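PDB 2OTM: endoribonuclease L-PSP/chorismate mutase-like domain-containing protein from Shewanella oneidensis, which is of unknown function but belongs to the YjgF-like family and is a putative endoribonuclease. Local coordinates for residues Pro18-Ala23 with Ala76-Lys81. Sequence-based numbering, arbitrary orientation.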
ATOM      1  N   PRO B  18       0.270 -17.413  18.237  1.00 30.21           N
ATOM      2  CA  PRO B  18       1.597 -17.174  18.780  1.00 30.25           C
ATOM      3  C   PRO B  18       1.631 -15.936  19.643  1.00 30.19           C
ATOM      4  O   PRO B  18       0.702 -15.140  19.622  1.00 27.90           O
ATOM      5  CB  PRO B  18       2.455 -16.956  17.532  1.00 29.43           C
ATOM      6  CG  PRO B  18       1.540 -16.471  16.528  1.00 33.78           C
ATOM      7  CD  PRO B  18       0.195 -17.091  16.804  1.00 31.85           C
ATOM      8  N   GLU B  19       2.721 -15.787  20.375  1.00 31.57           N
ATOM      9  CA  GLU B  19       3.022 -14.554  21.074  1.00 33.36           C
ATOM     10  C   GLU B  19       3.289 -13.482  20.025  1.00 32.86           C
ATOM     11  O   GLU B  19       3.879 -13.759  18.992  1.00 33.25           O
ATOM     12  CB  GLU B  19       4.248 -14.726  21.976  1.00 33.97           C
ATOM     13  CG  GLU B  19       4.083 -15.822  23.023  1.00 42.43           C
ATOM     14  N   VAL B  20       2.826 -12.269  20.296  1.00 32.27           N
ATOM     15  CA  VAL B  20       2.948 -11.168  19.354  1.00 33.43           C
ATOM     16  C   VAL B  20       4.393 -10.677  19.302  1.00 33.85           C
ATOM     17  O   VAL B  20       4.996 -10.377  20.331  1.00 33.19           O
ATOM     18  CB  VAL B  20       2.016 -10.007  19.736  1.00 32.86           C
ATOM     19  CG1 VAL B  20       2.130  -8.862  18.726  1.00 35.52           C
ATOM     20  CG2 VAL B  20       0.587 -10.512  19.841  1.00 34.07           C
ATOM     21  N   ALA B  21       4.955 -10.603  18.103  1.00 32.43           N
ATOM     22  CA  ALA B  21       6.334 -10.161  17.940  1.00 33.56           C
ATOM     23  C   ALA B  21       6.467  -8.655  18.201  1.00 34.41           C
ATOM     24  O   ALA B  21       5.517  -7.886  18.063  1.00 36.20           O
ATOM     25  CB  ALA B  21       6.845 -10.489  16.558  1.00 32.54           C
ATOM     26  N   ALA B  22       7.665  -8.253  18.579  1.00 34.91           N
ATOM     27  CA  ALA B  22       8.005  -6.848  18.776  1.00 33.61           C
ATOM     28  C   ALA B  22       8.177  -6.170  17.419  1.00 33.15           C
ATOM     29  O   ALA B  22       8.557  -6.810  16.447  1.00 32.72           O
ATOM     30  CB  ALA B  22       9.303  -6.729  19.566  1.00 32.93           C
ATOM     31  N   ALA B  23       7.899  -4.874  17.369  1.00 32.41           N
ATOM     32  CA  ALA B  23       8.209  -4.048  16.192  1.00 30.69           C
ATOM     33  C   ALA B  23       9.699  -4.123  15.823  1.00 31.57           C
ATOM     34  O   ALA B  23      10.542  -4.286  16.696  1.00 31.43           O
ATOM     35  CB  ALA B  23       7.784  -2.613  16.451  1.00 29.10           C
ATOM     36  N   ALA B  76      -0.739 -12.176  12.561  1.00 21.85           N
ATOM     37  CA  ALA B  76      -1.580 -10.983  12.449  1.00 20.58           C
ATOM     38  C   ALA B  76      -2.861 -11.081  13.287  1.00 22.58           C
ATOM     39  O   ALA B  76      -3.302 -10.095  13.868  1.00 22.68           O
ATOM     40  CB  ALA B  76      -1.923 -10.702  10.963  1.00 19.02           C
ATOM     41  N   ILE B  77      -3.469 -12.257  13.318  1.00 20.71           N
ATOM     42  CA  ILE B  77      -4.689 -12.487  14.143  1.00 21.75           C
ATOM     43  C   ILE B  77      -4.344 -12.387  15.623  1.00 22.27           C
ATOM     44  O   ILE B  77      -5.101 -11.824  16.411  1.00 21.89           O
ATOM     45  CB  ILE B  77      -5.334 -13.844  13.800  1.00 21.59           C
ATOM     46  CG1 ILE B  77      -5.855 -13.800  12.347  1.00 20.56           C
ATOM     47  CG2 ILE B  77      -6.484 -14.175  14.764  1.00 21.31           C
ATOM     48  CD1 ILE B  77      -6.315 -15.171  11.754  1.00 19.40           C
ATOM     49  N   ALA B  78      -3.171 -12.893  16.009  1.00 22.20           N
ATOM     50  CA  ALA B  78      -2.698 -12.726  17.378  1.00 23.69           C
ATOM     51  C   ALA B  78      -2.594 -11.234  17.717  1.00 23.61           C
ATOM     52  O   ALA B  78      -2.966 -10.797  18.818  1.00 22.72           O
ATOM     53  CB  ALA B  78      -1.363 -13.476  17.605  1.00 24.47           C
ATOM     54  N   GLN B  79      -2.130 -10.441  16.765  1.00 22.70           N
ATOM     55  CA  GLN B  79      -1.982  -9.012  16.985  1.00 24.23           C
ATOM     56  C   GLN B  79      -3.355  -8.372  17.194  1.00 24.44           C
ATOM     57  O   GLN B  79      -3.528  -7.529  18.066  1.00 25.79           O
ATOM     58  CB  GLN B  79      -1.300  -8.383  15.763  1.00 25.64           C
ATOM     59  CG  GLN B  79      -1.017  -6.893  15.900  1.00 26.67           C
ATOM     60  CD  GLN B  79      -0.010  -6.652  16.968  1.00 35.05           C
ATOM     61  OE1 GLN B  79       1.174  -6.888  16.755  1.00 38.85           O
ATOM     62  NE2 GLN B  79      -0.470  -6.218  18.145  1.00 31.27           N
ATOM     63  N   LEU B  80      -4.325  -8.793  16.392  1.00 23.90           N
ATOM     64  CA  LEU B  80      -5.682  -8.251  16.476  1.00 24.15           C
ATOM     65  C   LEU B  80      -6.298  -8.632  17.815  1.00 24.26           C
ATOM     66  O   LEU B  80      -6.978  -7.812  18.438  1.00 25.53           O
ATOM     67  CB  LEU B  80      -6.559  -8.768  15.334  1.00 25.50           C
ATOM     68  CG  LEU B  80      -6.186  -8.319  13.916  1.00 22.46           C
ATOM     69  CD1 LEU B  80      -7.127  -8.968  12.933  1.00 23.36           C
ATOM     70  CD2 LEU B  80      -6.196  -6.789  13.792  1.00 21.23           C
ATOM     71  N   LYS B  81      -6.061  -9.863  18.252  1.00 23.08           N
ATOM     72  CA  LYS B  81      -6.618 -10.309  19.528  1.00 25.70           C
ATOM     73  C   LYS B  81      -6.060  -9.512  20.699  1.00 28.62           C
ATOM     74  O   LYS B  81      -6.767  -9.226  21.679  1.00 25.60           O
ATOM     75  CB  LYS B  81      -6.337 -11.789  19.779  1.00 27.57           C
ATOM     76  CG  LYS B  81      -6.934 -12.268  21.126  1.00 30.78           C
ATOM     77  CD  LYS B  81      -7.422 -13.684  21.081  1.00 29.66           C
ATOM     78  CE  LYS B  81      -7.862 -14.170  22.475  1.00 29.08           C
ATOM     79  NZ  LYS B  81      -9.259 -13.766  22.859  1.00 20.97           N
TER
HETATM   80  O   HOH W   1       3.703  -7.256  16.099  1.00 33.49           O
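Against the side-chain amide of Gln79 the CG1 methyl of Val20 comes in at a slant, above the amide plane but beyond its oxygen-nitrogen edge, nearer the oxygen: CG1 of Val20 is 2.9 Å from OE1 of Gln79 and 3.8 Å from NE2. The first of these is very short for a methyl against an oxygen, so its exact value is doubtful. Close to the amide plane, beyond OE1, lies a water that bridges the loop backbone to the glutamine side chain, donating to O of Ala21 (2.7 Å) and to OE1 of Gln79 (2.6 Å); Gln42 adds a weak hydrogen bond to OE1. The Ala78 methyl lies over the face of the Pro18 ring at its CD corner, CB 4.0 Å from CD, and is also 3.3 Å from O of Pro18. The bend of Gln79 at chi2 (66°) turns the amide toward the loop, and the side chains of Gln79 and Val20 meet at about a right angle. Val20 holds CG1 anti to its own N (chi1 -179°), which leaves CG2 to rest 3.7 Å from O of Ala78. Replacing Val20, an alanine here would probably open a gap between loop and helix, taking away the methyls that lie against the Gln79 amide and the Ala78 carbonyl. Residues 18-23, extended with polyproline-II-like angles, thus run over the outer side of helix 62-84, while Leu80 faces the other way, packing on Leu37 of strand 36-39 and Leu150 of strand 146-153, so the helix lies between loop and sheet.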